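Local structure of NIF3-related protein (Bacillus cereus, 2GX8) at residues 46-51 with 126-131; 40-45 with 131-136; 153-158 with 264-269; 88-93 with 122-127; 55-60 with 93-98. The protein is of unknown function but, as a Nif3-family protein, holds a conserved two-zinc site and carries a domain thought to be regulatory. One frame throughout, in Å; residues are numbered along the deposited sequence.

Interaction 1 of 5, residues 46-51 with 126-131. With ZN (zinc ion), chain M.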
# COMPACT_ATOMS: atom_id res chain seq x y z
N LEU C 46 8.59 26.26 0.41
CA LEU C 46 7.95 26.45 1.72
C LEU C 46 6.64 25.65 1.84
O LEU C 46 6.23 25.28 2.95
CB LEU C 46 7.67 27.93 1.99
CG LEU C 46 8.88 28.84 2.11
CD1 LEU C 46 8.45 30.20 2.55
CD2 LEU C 46 9.84 28.26 3.09
N ALA C 47 6.00 25.41 0.69
CA ALA C 47 4.77 24.62 0.59
C ALA C 47 4.96 23.21 1.18
O ALA C 47 6.05 22.62 1.09
CB ALA C 47 4.29 24.53 -0.87
N MET C 48 3.91 22.67 1.78
CA MET C 48 4.01 21.37 2.43
C MET C 48 3.76 20.19 1.51
O MET C 48 3.17 20.33 0.43
CB MET C 48 3.04 21.31 3.60
CG MET C 48 3.28 22.38 4.63
SD MET C 48 2.19 22.07 6.00
CE MET C 48 2.84 20.50 6.62
N GLU C 49 4.24 19.03 1.96
CA GLU C 49 4.10 17.74 1.28
C GLU C 49 2.67 17.54 0.73
O GLU C 49 1.68 17.64 1.46
CB GLU C 49 4.51 16.60 2.25
CG GLU C 49 4.16 15.17 1.82
CD GLU C 49 4.87 14.72 0.56
OE1 GLU C 49 6.07 15.05 0.39
OE2 GLU C 49 4.23 14.02 -0.26
N GLY C 50 2.57 17.31 -0.58
CA GLY C 50 1.28 17.09 -1.21
C GLY C 50 0.36 18.29 -1.44
O GLY C 50 -0.80 18.12 -1.85
N ASP C 51 0.88 19.50 -1.18
CA ASP C 51 0.11 20.74 -1.41
C ASP C 51 0.03 20.97 -2.93
O ASP C 51 0.90 20.50 -3.69
CB ASP C 51 0.71 21.96 -0.65
CG ASP C 51 -0.27 23.15 -0.50
OD1 ASP C 51 0.21 24.30 -0.34
OD2 ASP C 51 -1.51 22.97 -0.54
N ALA C 126 -1.52 29.97 -4.11
CA ALA C 126 -0.45 30.17 -3.14
C ALA C 126 -0.98 29.67 -1.81
O ALA C 126 -1.46 30.47 -1.00
CB ALA C 126 -0.15 31.60 -3.04
N HIS C 127 -0.91 28.37 -1.58
CA HIS C 127 -1.51 27.81 -0.38
C HIS C 127 -0.60 27.74 0.85
O HIS C 127 -0.39 28.77 1.48
CB HIS C 127 -2.28 26.51 -0.69
CG HIS C 127 -3.17 26.04 0.42
ND1 HIS C 127 -3.44 24.71 0.66
CD2 HIS C 127 -3.82 26.73 1.40
CE1 HIS C 127 -4.22 24.59 1.72
NE2 HIS C 127 -4.47 25.80 2.19
N THR C 128 -0.05 26.58 1.18
CA THR C 128 0.75 26.49 2.41
C THR C 128 1.99 27.37 2.43
O THR C 128 2.48 27.71 3.50
CB THR C 128 1.10 25.07 2.83
OG1 THR C 128 1.63 24.37 1.70
CG2 THR C 128 -0.14 24.34 3.39
N ASN C 129 2.50 27.72 1.27
CA ASN C 129 3.65 28.64 1.25
C ASN C 129 3.33 30.04 1.87
O ASN C 129 4.22 30.71 2.36
CB ASN C 129 4.30 28.73 -0.15
CG ASN C 129 3.31 29.13 -1.27
OD1 ASN C 129 3.63 29.97 -2.12
ND2 ASN C 129 2.12 28.53 -1.28
N VAL C 130 2.06 30.45 1.85
CA VAL C 130 1.62 31.73 2.43
C VAL C 130 1.31 31.56 3.95
O VAL C 130 1.31 32.51 4.72
CB VAL C 130 0.44 32.35 1.61
CG1 VAL C 130 -0.11 33.63 2.24
CG2 VAL C 130 0.89 32.66 0.19
N ASP C 131 1.08 30.31 4.36
CA ASP C 131 0.83 29.96 5.75
C ASP C 131 2.14 29.94 6.53
O ASP C 131 2.21 30.40 7.67
CB ASP C 131 0.22 28.56 5.81
CG ASP C 131 -1.21 28.52 5.34
OD1 ASP C 131 -2.07 29.02 6.09
OD2 ASP C 131 -1.49 27.93 4.27
ZN ZN M . -4.04 28.85 4.95
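The backbones come closest where A47 passes N129, their CA atoms 4.2 Å apart, as the loop 46-51 runs past the first turn of helix 128-132. The loop reverses in a type II beta turn from M48 to D51, closed by the backbone bond from D51 N to M48 O, with G50 adopting a positive phi. That turn swings the D51 carboxylate back over the start of the helix, next to the two-zinc site of this Nif3-family protein. Two oxygens do three jobs. D51 OD1 accepts the backbone N-H of T128 at 2.8 Å, on its syn side and 26° out of the carboxylate plane, and it also accepts the T128 hydroxyl, modelled so short that the exact length is doubtful. OD2 accepts the N-H of H127 ND1 at 2.9 Å, at the ring edge though tilted from the imidazole plane, a bond that should limit the rotation of the ring. T128 OG1 sits between its own backbone N and carbonyl carbon (chi1 49°), and from there it links the two ends of the turn, receiving M48 N at 2.8 Å in an almost straight bond (169°). Apolar contact is lighter: the CB atoms of L46 and N129 lie 4.1 Å apart, and M48 CG rests on T128 CB. Further along, D131 is a zinc ligand together with H92 and E360. H127 is a neighbour of the metal and not a ligand: its NE2 stays 4.1 Å from the zinc that D131 OD1 binds at 2.3 Å.

Interaction 2 of 5, residues 40-45 with 131-136. With ZN (zinc ion), chain M.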
# COMPACT_ATOMS: atom_id res chain seq x y z
N SER C 40 9.20 35.58 -4.66
CA SER C 40 10.37 36.04 -3.93
C SER C 40 9.99 36.13 -2.44
O SER C 40 10.82 35.91 -1.55
CB SER C 40 10.85 37.39 -4.45
OG SER C 40 9.90 38.42 -4.19
N MET C 41 8.72 36.44 -2.19
CA MET C 41 8.21 36.57 -0.84
C MET C 41 7.61 35.25 -0.35
O MET C 41 7.63 34.95 0.84
CB MET C 41 7.12 37.65 -0.79
CG MET C 41 7.52 39.00 -1.38
SD MET C 41 6.22 40.25 -1.23
CE MET C 41 4.90 39.61 -2.26
N TYR C 42 7.09 34.45 -1.26
CA TYR C 42 6.46 33.19 -0.89
C TYR C 42 6.97 32.05 -1.76
O TYR C 42 6.22 31.58 -2.63
CB TYR C 42 4.93 33.32 -1.00
CG TYR C 42 4.37 34.38 -0.07
CD1 TYR C 42 4.10 35.68 -0.51
CD2 TYR C 42 4.14 34.07 1.26
CE1 TYR C 42 3.62 36.64 0.37
CE2 TYR C 42 3.66 35.01 2.14
CZ TYR C 42 3.40 36.29 1.69
OH TYR C 42 2.92 37.20 2.62
N PRO C 43 8.23 31.61 -1.54
CA PRO C 43 8.79 30.53 -2.36
C PRO C 43 8.06 29.18 -2.27
O PRO C 43 7.53 28.84 -1.22
CB PRO C 43 10.23 30.41 -1.85
CG PRO C 43 10.25 31.08 -0.55
CD PRO C 43 9.20 32.12 -0.55
N LYS C 44 8.06 28.44 -3.39
CA LYS C 44 7.38 27.14 -3.51
C LYS C 44 7.96 25.99 -2.66
O LYS C 44 7.28 25.01 -2.41
CB LYS C 44 7.29 26.71 -4.98
CG LYS C 44 6.29 27.50 -5.83
CD LYS C 44 6.45 27.14 -7.30
CE LYS C 44 5.34 27.76 -8.14
NZ LYS C 44 5.63 27.74 -9.63
N HIS C 45 9.21 26.11 -2.22
CA HIS C 45 9.81 25.09 -1.35
C HIS C 45 9.25 25.15 0.09
O HIS C 45 9.41 24.21 0.87
CB HIS C 45 11.34 25.17 -1.36
CG HIS C 45 11.89 26.52 -1.00
ND1 HIS C 45 12.05 26.94 0.31
CD2 HIS C 45 12.37 27.52 -1.77
CE1 HIS C 45 12.58 28.15 0.32
NE2 HIS C 45 12.79 28.52 -0.93
N ASP C 131 1.08 30.31 4.36
CA ASP C 131 0.83 29.96 5.75
C ASP C 131 2.14 29.94 6.53
O ASP C 131 2.21 30.40 7.67
CB ASP C 131 0.22 28.56 5.81
CG ASP C 131 -1.21 28.52 5.34
OD1 ASP C 131 -2.07 29.02 6.09
OD2 ASP C 131 -1.49 27.93 4.27
N VAL C 132 3.16 29.40 5.87
CA VAL C 132 4.51 29.19 6.40
C VAL C 132 5.41 30.42 6.39
O VAL C 132 6.15 30.67 7.34
CB VAL C 132 5.23 28.06 5.58
CG1 VAL C 132 6.65 27.82 6.09
CG2 VAL C 132 4.43 26.76 5.60
N ALA C 133 5.35 31.20 5.31
CA ALA C 133 6.25 32.35 5.14
C ALA C 133 6.07 33.52 6.11
O ALA C 133 4.95 33.82 6.51
CB ALA C 133 6.18 32.86 3.71
N LYS C 134 7.20 34.17 6.45
CA LYS C 134 7.21 35.37 7.28
C LYS C 134 6.39 36.45 6.56
O LYS C 134 6.51 36.62 5.33
CB LYS C 134 8.64 35.87 7.48
CG LYS C 134 8.76 37.19 8.25
CD LYS C 134 10.15 37.82 8.11
CE LYS C 134 10.21 39.22 8.77
NZ LYS C 134 11.58 39.87 8.73
N GLY C 135 5.53 37.14 7.31
CA GLY C 135 4.64 38.16 6.75
C GLY C 135 3.35 37.55 6.21
O GLY C 135 2.46 38.26 5.72
N GLY C 136 3.23 36.23 6.30
CA GLY C 136 2.06 35.52 5.81
C GLY C 136 0.86 35.50 6.74
O GLY C 136 0.81 36.25 7.73
ZN ZN M . -4.04 28.85 4.95
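This is a buried, largely apolar contact in which one aromatic side chain, Y42, covers the turn where helix 128-132 ends, within the part of the fold that carries the zinc ligand D131. Y42 CD2 lies 3.4 Å from A133 CB, the methyl meeting the ring obliquely, and CE2 follows at 3.7 Å. The chi1 of -62°, with CG anti to the carbonyl carbon, turns the Y42 ring to A133; G136 CA meets the ring's edge near the plane, and the hydroxyl lies beside G135. A133 is the first residue to leave helical geometry. The chain then makes a type II turn to G136, closed by G136 N bonding to A133 O at 3.0 Å, with G135 at positive phi. G136 in turn occupies the N-cap position of the next helix. M41 O also touches A133 CB, at 3.8 Å. The phenol OH of Y42 is hydrogen-bonded to Q370 NE2. Y42 thus lies between helix 362-377, which supplies Q370 and also packs on M41, helix 31-38, whose F38 ring meets its own, and helix 128-132, where N129 and V130 touch it.

Interaction 3 of 5, residues 153-158 with 264-269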
# COMPACT_ATOMS: atom_id res chain seq x y z
N LEU C 153 4.78 28.20 15.52
CA LEU C 153 4.06 27.28 16.39
C LEU C 153 4.48 25.83 16.09
O LEU C 153 4.88 25.10 17.00
CB LEU C 153 2.54 27.44 16.24
CG LEU C 153 1.67 26.39 16.93
CD1 LEU C 153 1.76 26.57 18.46
CD2 LEU C 153 0.26 26.51 16.45
N ALA C 154 4.36 25.42 14.82
CA ALA C 154 4.70 24.07 14.41
C ALA C 154 5.68 24.18 13.26
O ALA C 154 5.26 24.57 12.14
CB ALA C 154 3.45 23.31 13.94
N PRO C 155 6.96 23.87 13.52
CA PRO C 155 8.04 23.91 12.56
C PRO C 155 7.78 22.91 11.43
O PRO C 155 7.52 21.69 11.73
CB PRO C 155 9.25 23.46 13.40
CG PRO C 155 8.86 23.78 14.81
CD PRO C 155 7.43 23.44 14.85
N THR C 156 7.96 23.43 10.15
CA THR C 156 7.73 22.53 9.02
C THR C 156 8.89 22.63 8.06
O THR C 156 9.12 21.75 7.24
CB THR C 156 6.44 22.86 8.22
OG1 THR C 156 6.52 24.17 7.65
CG2 THR C 156 5.19 22.73 9.09
N TYR C 157 9.64 23.72 8.18
CA TYR C 157 10.75 23.95 7.28
C TYR C 157 11.92 24.69 7.94
O TYR C 157 11.73 25.65 8.67
CB TYR C 157 10.25 24.72 6.04
CG TYR C 157 11.30 24.97 4.99
CD1 TYR C 157 11.61 23.99 4.04
CD2 TYR C 157 12.01 26.17 4.97
CE1 TYR C 157 12.60 24.22 3.09
CE2 TYR C 157 13.00 26.41 4.02
CZ TYR C 157 13.28 25.43 3.08
OH TYR C 157 14.27 25.67 2.15
N ALA C 158 13.13 24.20 7.68
CA ALA C 158 14.40 24.82 8.11
C ALA C 158 15.36 24.62 6.96
O ALA C 158 15.72 23.48 6.62
CB ALA C 158 14.93 24.19 9.37
N GLY C 264 18.81 27.01 8.95
CA GLY C 264 18.38 28.41 8.78
C GLY C 264 17.29 28.74 9.80
O GLY C 264 17.04 27.94 10.72
N GLU C 265 16.64 29.89 9.66
CA GLU C 265 15.59 30.19 10.60
C GLU C 265 14.46 29.17 10.38
O GLU C 265 14.13 28.85 9.23
CB GLU C 265 15.11 31.66 10.53
CG GLU C 265 14.25 32.10 9.32
CD GLU C 265 13.80 33.58 9.39
OE1 GLU C 265 14.59 34.42 9.89
OE2 GLU C 265 12.68 33.93 8.93
N THR C 266 13.96 28.60 11.47
CA THR C 266 12.85 27.67 11.40
C THR C 266 11.62 28.42 10.92
O THR C 266 11.35 29.54 11.37
CB THR C 266 12.45 27.11 12.78
OG1 THR C 266 13.61 26.67 13.48
CG2 THR C 266 11.51 25.94 12.62
N LEU C 267 10.91 27.80 9.98
CA LEU C 267 9.65 28.29 9.44
C LEU C 267 8.61 27.18 9.65
O LEU C 267 8.97 25.99 9.75
CB LEU C 267 9.78 28.65 7.95
CG LEU C 267 10.65 29.87 7.56
CD1 LEU C 267 11.04 29.84 6.11
CD2 LEU C 267 9.99 31.20 7.90
N GLY C 268 7.34 27.56 9.75
CA GLY C 268 6.28 26.61 9.98
C GLY C 268 4.88 27.18 10.06
O GLY C 268 4.62 28.30 9.67
N LEU C 269 3.97 26.38 10.58
CA LEU C 269 2.59 26.78 10.65
C LEU C 269 2.25 27.45 11.96
O LEU C 269 2.67 26.98 13.00
CB LEU C 269 1.70 25.56 10.48
CG LEU C 269 1.73 24.91 9.10
CD1 LEU C 269 0.98 23.61 9.19
CD2 LEU C 269 1.14 25.86 8.05
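L267 O takes two backbone donors from the opposite strand, T156 N and Y157 N, each at 2.8 Å. The two are not equivalent: T156 N comes in on a lone pair in the carbonyl plane, whereas Y157 N lies above that plane, 38° out of it, and is not on a lone pair. The return bond, L267 N to Y157 O, is 2.6 Å long and nearly straight. Farther along, A154 and L269 form a reciprocal pair, A154 N giving to L269 O and L269 N to A154 O. One side-chain oxygen is less fortunate: T156 OG1 is buried here and has no hydrogen-bonding partner in the model. T156 and Y157 both facing L267 is a classic beta bulge, and it shifts the register of these antiparallel strands, part of the large branched sheet, by one residue. P155, lacking an N-H, stands across from G268, where the CA atoms come within 4.1 Å and G268 CA makes a CA-H...O contact with A154 O. Y157 and L267 lie side by side on one face, the CD1 methyl of L267 at the edge of the phenol ring, 4.0 Å from CD2, and L46 packs on both. P155 CB presses on T266 CG2 at a tight 3.4 Å, and L153 O is taken by K327 and Q323.

Interaction 4 of 5, residues 88-93 with 122-127. With ZN (zinc ion), chain L; ZN (zinc ion), chain M.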
# COMPACT_ATOMS: atom_id res chain seq x y z
N VAL C 88 -5.42 37.90 -13.83
CA VAL C 88 -4.67 37.00 -12.95
C VAL C 88 -5.21 37.14 -11.55
O VAL C 88 -5.24 38.25 -10.99
CB VAL C 88 -3.15 37.29 -12.82
CG1 VAL C 88 -2.52 36.34 -11.80
CG2 VAL C 88 -2.40 37.17 -14.17
N ILE C 89 -5.63 36.01 -10.98
CA ILE C 89 -6.07 35.98 -9.60
C ILE C 89 -5.08 35.15 -8.75
O ILE C 89 -4.78 33.98 -9.08
CB ILE C 89 -7.49 35.35 -9.46
CG1 ILE C 89 -8.52 36.12 -10.30
CG2 ILE C 89 -7.87 35.33 -8.03
CD1 ILE C 89 -9.98 35.54 -10.28
N ILE C 90 -4.55 35.76 -7.70
CA ILE C 90 -3.68 35.02 -6.80
C ILE C 90 -4.55 34.64 -5.63
O ILE C 90 -5.01 35.50 -4.87
CB ILE C 90 -2.48 35.83 -6.32
CG1 ILE C 90 -1.54 36.08 -7.48
CG2 ILE C 90 -1.70 35.06 -5.25
CD1 ILE C 90 -0.40 36.94 -7.11
N ALA C 91 -4.78 33.34 -5.49
CA ALA C 91 -5.65 32.81 -4.45
C ALA C 91 -4.91 31.96 -3.47
O ALA C 91 -3.99 31.24 -3.87
CB ALA C 91 -6.74 31.99 -5.09
N HIS C 92 -5.36 31.97 -2.22
CA HIS C 92 -4.76 31.24 -1.15
C HIS C 92 -5.17 29.79 -1.16
O HIS C 92 -4.33 28.91 -0.96
CB HIS C 92 -5.15 31.87 0.18
CG HIS C 92 -4.52 31.24 1.37
ND1 HIS C 92 -3.17 30.98 1.44
CD2 HIS C 92 -5.03 30.88 2.57
CE1 HIS C 92 -2.88 30.44 2.61
NE2 HIS C 92 -3.99 30.38 3.32
N HIS C 93 -6.48 29.54 -1.33
CA HIS C 93 -6.96 28.17 -1.41
C HIS C 93 -7.02 27.81 -2.88
O HIS C 93 -7.63 28.53 -3.66
CB HIS C 93 -8.34 27.99 -0.82
CG HIS C 93 -8.42 28.31 0.62
ND1 HIS C 93 -9.52 28.91 1.18
CD2 HIS C 93 -7.54 28.12 1.62
CE1 HIS C 93 -9.33 29.04 2.48
NE2 HIS C 93 -8.13 28.58 2.77
N ALA C 122 -6.17 33.96 -15.53
CA ALA C 122 -5.22 33.03 -14.98
C ALA C 122 -5.49 32.88 -13.49
O ALA C 122 -5.83 33.85 -12.82
CB ALA C 122 -3.82 33.53 -15.22
N ILE C 123 -5.39 31.65 -13.00
CA ILE C 123 -5.63 31.35 -11.60
C ILE C 123 -4.34 30.74 -11.05
O ILE C 123 -3.86 29.71 -11.52
CB ILE C 123 -6.81 30.37 -11.44
CG1 ILE C 123 -8.10 30.95 -12.03
CG2 ILE C 123 -7.02 29.98 -9.94
CD1 ILE C 123 -8.54 32.23 -11.35
N TYR C 124 -3.78 31.40 -10.04
CA TYR C 124 -2.55 30.96 -9.44
C TYR C 124 -2.79 30.62 -7.97
O TYR C 124 -3.39 31.42 -7.23
CB TYR C 124 -1.49 32.06 -9.62
CG TYR C 124 -0.15 31.79 -8.96
CD1 TYR C 124 0.06 32.13 -7.62
CD2 TYR C 124 0.89 31.23 -9.67
CE1 TYR C 124 1.26 31.91 -7.00
CE2 TYR C 124 2.13 31.00 -9.04
CZ TYR C 124 2.29 31.35 -7.71
OH TYR C 124 3.47 31.15 -7.04
N ALA C 125 -2.34 29.45 -7.52
CA ALA C 125 -2.56 29.11 -6.10
C ALA C 125 -1.33 29.31 -5.24
O ALA C 125 -0.23 28.88 -5.59
CB ALA C 125 -3.07 27.71 -5.96
N ALA C 126 -1.52 29.97 -4.11
CA ALA C 126 -0.45 30.17 -3.14
C ALA C 126 -0.98 29.67 -1.81
O ALA C 126 -1.46 30.47 -1.00
CB ALA C 126 -0.15 31.60 -3.04
N HIS C 127 -0.91 28.37 -1.58
CA HIS C 127 -1.51 27.81 -0.38
C HIS C 127 -0.60 27.74 0.85
O HIS C 127 -0.39 28.77 1.48
CB HIS C 127 -2.28 26.51 -0.69
CG HIS C 127 -3.17 26.04 0.42
ND1 HIS C 127 -3.44 24.71 0.66
CD2 HIS C 127 -3.82 26.73 1.40
CE1 HIS C 127 -4.22 24.59 1.72
NE2 HIS C 127 -4.47 25.80 2.19
ZN ZN L . -7.08 27.58 4.50
ZN ZN M . -4.04 28.85 4.95
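One face of the H92 imidazole is met by the edge of H127, whose CD2 stands 4.0 Å above the plane, offset toward the rim. The pair is T-shaped, with planes 73° apart and centroids 5.3 Å apart. At the edge of H92, A126 O accepts the N-H of H92 ND1 at 3.0 Å, in its own carbonyl plane but tilted from the plane of the imidazole, while the other ring nitrogen, NE2, binds zinc at 2.2 Å. CD2 of H127 also lies in the plane of the H93 ring at its edge, so the three histidines form a cluster, and H340 of a second subunit adds an edge-to-face partner to H93. Behind them run parallel strands 88-91 and 122-125, joined by helix 108-118 as a beta-alpha-beta unit. I89 N, Y124 N, A91 N and A126 N each make a backbone bond across, alternating between the strands. I89 and I123 touch through their CD1 methyls at 3.8 Å on one face. On the other, I90 CG2 lies against Y124 CD1, and Y124 OH is hydrogen-bonded to E39. The chain leaving strand 88-91 delivers consecutive histidines to different metals: H92 joins D131 and E360, H93 joins H357 and E360. The carbonyl of A126 and, for H93 ND1, D72 are second-shell partners that probably orient each NE2 at its zinc.

Interaction 5 of 5, residues 55-60 with 93-98. With ZN (zinc ion), chain L.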
# COMPACT_ATOMS: atom_id res chain seq x y z
N LEU C 55 0.54 27.91 -11.06
CA LEU C 55 -0.47 28.21 -12.07
C LEU C 55 -1.41 27.03 -12.19
O LEU C 55 -0.97 25.89 -12.40
CB LEU C 55 0.17 28.52 -13.45
CG LEU C 55 -0.78 28.96 -14.58
CD1 LEU C 55 -1.47 30.31 -14.27
CD2 LEU C 55 -0.06 29.02 -15.95
N GLN C 56 -2.70 27.28 -12.03
CA GLN C 56 -3.66 26.20 -12.12
C GLN C 56 -4.51 26.30 -13.37
O GLN C 56 -4.87 25.28 -13.99
CB GLN C 56 -4.53 26.14 -10.88
CG GLN C 56 -3.76 25.76 -9.61
CD GLN C 56 -4.64 25.20 -8.55
OE1 GLN C 56 -5.66 25.80 -8.19
NE2 GLN C 56 -4.27 24.04 -8.03
N ILE C 57 -4.83 27.52 -13.77
CA ILE C 57 -5.67 27.72 -14.95
C ILE C 57 -5.17 28.87 -15.76
O ILE C 57 -4.95 29.95 -15.22
CB ILE C 57 -7.16 27.88 -14.52
CG1 ILE C 57 -7.76 26.50 -14.33
CG2 ILE C 57 -8.01 28.57 -15.56
CD1 ILE C 57 -9.07 26.53 -13.64
N GLY C 58 -4.97 28.65 -17.05
CA GLY C 58 -4.54 29.74 -17.93
C GLY C 58 -3.08 29.73 -18.29
O GLY C 58 -2.45 28.67 -18.31
N ALA C 59 -2.57 30.93 -18.61
CA ALA C 59 -1.19 31.20 -19.02
C ALA C 59 -0.73 32.54 -18.44
O ALA C 59 -1.54 33.41 -18.17
CB ALA C 59 -1.11 31.28 -20.51
N LEU C 60 0.58 32.71 -18.24
CA LEU C 60 1.09 33.96 -17.67
C LEU C 60 1.87 34.80 -18.68
O LEU C 60 2.27 35.92 -18.37
CB LEU C 60 1.96 33.68 -16.45
CG LEU C 60 1.30 32.95 -15.29
CD1 LEU C 60 2.37 32.35 -14.41
CD2 LEU C 60 0.35 33.87 -14.51
N HIS C 93 -6.48 29.54 -1.33
CA HIS C 93 -6.96 28.17 -1.41
C HIS C 93 -7.02 27.81 -2.88
O HIS C 93 -7.63 28.53 -3.66
CB HIS C 93 -8.34 27.99 -0.82
CG HIS C 93 -8.42 28.31 0.62
ND1 HIS C 93 -9.52 28.91 1.18
CD2 HIS C 93 -7.54 28.12 1.62
CE1 HIS C 93 -9.33 29.04 2.48
NE2 HIS C 93 -8.13 28.58 2.77
N PRO C 94 -6.37 26.71 -3.27
CA PRO C 94 -6.33 26.25 -4.65
C PRO C 94 -7.74 26.07 -5.21
O PRO C 94 -8.57 25.53 -4.54
CB PRO C 94 -5.65 24.87 -4.55
CG PRO C 94 -4.93 24.87 -3.28
CD PRO C 94 -5.61 25.82 -2.36
N LEU C 95 -8.00 26.53 -6.42
CA LEU C 95 -9.30 26.27 -7.08
C LEU C 95 -9.38 24.78 -7.48
O LEU C 95 -10.42 24.15 -7.33
CB LEU C 95 -9.50 27.18 -8.28
CG LEU C 95 -10.68 26.94 -9.25
CD1 LEU C 95 -12.05 27.15 -8.63
CD2 LEU C 95 -10.48 27.88 -10.44
N ILE C 96 -8.30 24.22 -7.98
CA ILE C 96 -8.29 22.79 -8.23
C ILE C 96 -7.52 22.20 -7.07
O ILE C 96 -6.35 22.51 -6.92
CB ILE C 96 -7.53 22.41 -9.50
CG1 ILE C 96 -8.19 23.03 -10.73
CG2 ILE C 96 -7.46 20.89 -9.65
CD1 ILE C 96 -7.46 22.74 -12.01
N PHE C 97 -8.16 21.39 -6.23
CA PHE C 97 -7.43 20.73 -5.16
C PHE C 97 -7.38 19.24 -5.53
O PHE C 97 -6.32 18.69 -5.73
CB PHE C 97 -8.01 20.97 -3.76
CG PHE C 97 -7.06 20.55 -2.66
CD1 PHE C 97 -5.99 21.37 -2.31
CD2 PHE C 97 -7.19 19.30 -2.04
CE1 PHE C 97 -5.08 20.99 -1.34
CE2 PHE C 97 -6.28 18.89 -1.05
CZ PHE C 97 -5.23 19.74 -0.70
N ASN C 98 -8.54 18.61 -5.61
CA ASN C 98 -8.62 17.25 -6.13
C ASN C 98 -8.42 17.41 -7.65
O ASN C 98 -8.95 18.36 -8.24
CB ASN C 98 -9.98 16.64 -5.83
CG ASN C 98 -10.24 16.50 -4.33
OD1 ASN C 98 -9.39 15.99 -3.59
ND2 ASN C 98 -11.41 16.95 -3.88
ZN ZN L . -7.08 27.58 4.50
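Q56 reaches across with its amide and bonds the backbone of I96 twice: NE2 gives to I96 O at 2.8 Å, and OE1 receives I96 N at 3.1 Å. The amide of one side chain thus bridges the N and O of one loop residue, and it does so from a classic beta bulge on strand 54-56, outermost of the five-stranded sheet within this chain, where Q56 and I57 both face I123. The two bonds differ in approach. I96 O is used on a lone pair in its carbonyl plane, although it lies 22° out of the Q56 amide plane; I96 N comes in from above the plane of the Q56 amide, 41° out. The side chain runs extended beyond CG, which carries the amide far enough to meet the loop, and P94 CB packs against it, 3.8 Å from OE1. Next to this grip, I57 CD1 touches L95 CD2 at 3.7 Å and, more loosely, I96 CD1. Outside, I57 is backed by I113, C116 and I117 of helix 108-118, and L95 by I112 of the same helix. The sheet does not stop here: I57 and G58 pair in parallel with a strand of a third subunit, whose L100 also packs on I96. The zinc ligand H93 lies just before P94 in this loop, and P94 places its CA 3.6 Å from Q56 OE1.

How the interactions relate
From the N terminus, the loop after helix 31-38 opens two contacts in a row: interaction 2 closes the longer loop at 131-136, and interaction 1 closes a slightly shorter one within it, the two sharing D131. Interaction 5 lies inside both; interaction 4 lies inside interaction 2 and ends on the stretch where interaction 1 ends. Interactions 4 and 5 cross, with H93 common to them. Interactions 4 and 1 share A126 and H127, where strand 122-125 passes into helix 128-132. Interaction 3 comes later, in series, and ties the branched sheet to this region, since L267 and L269 pack on V132 and D131. Interactions 1, 2 and 4 share one zinc; 4 and 5 share the other.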